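Local coordinates for protein metal-independent carbonic anhydrase (Nostoc sp. PCC 7120 = FACHB-418, PDB 7C5W) that catalyses the hydration of carbon dioxide to bicarbonate without needing a metal cofactor, working as a homotetramer built from two dimers, at residues A[130-135]-A[154-159]. Sequence-based numbering, arbitrary orientation.
Sequences GNTATT and TWQFLK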
# COMPACT_ATOMS: atom_id res chain seq x y z
N GLY A 130 -4.59 3.36 -1.05
CA GLY A 130 -4.60 2.60 0.22
C GLY A 130 -4.14 3.43 1.40
O GLY A 130 -4.96 4.16 1.99
N ASN A 131 -2.85 3.34 1.73
CA ASN A 131 -2.24 4.08 2.86
C ASN A 131 -2.09 5.57 2.52
O ASN A 131 -1.95 6.39 3.46
CB ASN A 131 -0.89 3.47 3.21
CG ASN A 131 -0.63 3.56 4.70
OD1 ASN A 131 0.17 4.38 5.13
ND2 ASN A 131 -1.34 2.74 5.47
N THR A 132 -2.08 5.92 1.23
CA THR A 132 -1.92 7.32 0.76
C THR A 132 -3.11 7.68 -0.12
O THR A 132 -3.88 6.78 -0.51
CB THR A 132 -0.60 7.55 0.03
OG1 THR A 132 -0.71 7.02 -1.29
CG2 THR A 132 0.59 6.92 0.73
N ALA A 133 -3.25 8.97 -0.41
CA ALA A 133 -4.32 9.56 -1.24
C ALA A 133 -3.78 10.83 -1.88
O ALA A 133 -3.20 11.67 -1.16
CB ALA A 133 -5.54 9.81 -0.38
N THR A 134 -3.90 10.94 -3.20
CA THR A 134 -3.47 12.11 -4.00
C THR A 134 -4.73 12.86 -4.44
O THR A 134 -5.71 12.19 -4.79
CB THR A 134 -2.58 11.65 -5.16
OG1 THR A 134 -1.60 10.78 -4.60
CG2 THR A 134 -1.88 12.79 -5.87
N THR A 135 -4.72 14.19 -4.36
CA THR A 135 -5.78 15.08 -4.91
C THR A 135 -5.13 16.01 -5.94
O THR A 135 -3.96 16.37 -5.74
CB THR A 135 -6.49 15.89 -3.82
OG1 THR A 135 -5.62 16.90 -3.31
CG2 THR A 135 -7.00 15.01 -2.70
N THR A 154 -1.59 19.88 -6.47
CA THR A 154 -1.52 18.43 -6.16
C THR A 154 -1.05 18.23 -4.71
O THR A 154 0.00 18.78 -4.38
CB THR A 154 -0.57 17.71 -7.12
OG1 THR A 154 -1.11 17.93 -8.42
CG2 THR A 154 -0.44 16.23 -6.83
N TRP A 155 -1.81 17.50 -3.90
CA TRP A 155 -1.43 17.02 -2.54
C TRP A 155 -1.30 15.49 -2.54
O TRP A 155 -2.08 14.83 -3.26
CB TRP A 155 -2.47 17.41 -1.50
CG TRP A 155 -2.32 18.77 -0.90
CD1 TRP A 155 -1.21 19.31 -0.32
CD2 TRP A 155 -3.36 19.75 -0.76
NE1 TRP A 155 -1.49 20.56 0.15
CE2 TRP A 155 -2.80 20.86 -0.11
CE3 TRP A 155 -4.71 19.79 -1.13
CZ2 TRP A 155 -3.54 22.00 0.18
CZ3 TRP A 155 -5.44 20.92 -0.84
CH2 TRP A 155 -4.86 22.01 -0.20
N GLN A 156 -0.40 14.95 -1.73
CA GLN A 156 -0.43 13.50 -1.37
C GLN A 156 -0.42 13.40 0.15
O GLN A 156 0.47 13.98 0.77
CB GLN A 156 0.74 12.74 -1.99
CG GLN A 156 0.62 11.23 -1.83
CD GLN A 156 1.80 10.49 -2.42
OE1 GLN A 156 1.86 9.26 -2.40
NE2 GLN A 156 2.76 11.22 -2.93
N PHE A 157 -1.41 12.72 0.72
CA PHE A 157 -1.55 12.48 2.17
C PHE A 157 -1.12 11.05 2.50
O PHE A 157 -1.55 10.12 1.79
CB PHE A 157 -2.99 12.75 2.61
CG PHE A 157 -3.42 14.18 2.38
CD1 PHE A 157 -3.10 15.17 3.29
CD2 PHE A 157 -4.10 14.53 1.23
CE1 PHE A 157 -3.48 16.48 3.07
CE2 PHE A 157 -4.49 15.84 1.01
CZ PHE A 157 -4.18 16.81 1.93
N LEU A 158 -0.29 10.90 3.52
CA LEU A 158 0.04 9.60 4.15
C LEU A 158 -0.61 9.54 5.54
O LEU A 158 -0.51 10.52 6.30
CB LEU A 158 1.56 9.46 4.22
CG LEU A 158 2.08 8.21 4.93
CD1 LEU A 158 1.70 6.96 4.16
CD2 LEU A 158 3.59 8.27 5.08
N LYS A 159 -1.30 8.44 5.84
CA LYS A 159 -1.92 8.17 7.17
C LYS A 159 -0.84 7.54 8.06
O LYS A 159 -0.42 6.40 7.75
CB LYS A 159 -3.14 7.27 7.00
CG LYS A 159 -3.93 6.98 8.27
CD LYS A 159 -5.27 6.36 7.94
CE LYS A 159 -6.31 6.55 9.01
NZ LYS A 159 -7.68 6.39 8.47
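Q156 crosses T134 obliquely: with CG anti to the backbone N (chi1 -170°), that carbon lies 3.6 Å from T134 OG1, and the extended chain runs on until OE1 lies 3.6 Å from T132 OG1. The carboxamide is held from elsewhere: NE2 is hydrogen-bonded to T134 OG1 of the second subunit, and T134 OG1 of this chain to OE1 of Q156 of that subunit, while T132 OG1 turns to T129 of its own chain. An alanine in place of Q156 would probably leave T134 of each subunit without its amide mate and open a gap where the second subunit packs. Farther along this face, L158 brings CD1 to 3.6 Å from T132 CG2.

Underneath runs regular antiparallel pairing, a worked example of how a beta hairpin alternates its two pair types. A133 with F157 and T135 with W155 are hydrogen-bonded pairs; the bond from F157 N to A133 O is 2.8 Å long and nearly straight at 171°. T134 with Q156, between them, and T132 with L158, beyond A133, are non-hydrogen-bonded pairs. On the A133 face, T135 OG1 meets the indole edge of W155 in plane, 3.7 Å from CE3, and F157 CZ covers one indole face near its rim.

That aromatic face packs under helix 26-50, through V29, A32 and Q33, whereas strands 116-128 and 165-173 flank the hairpin within the sheet.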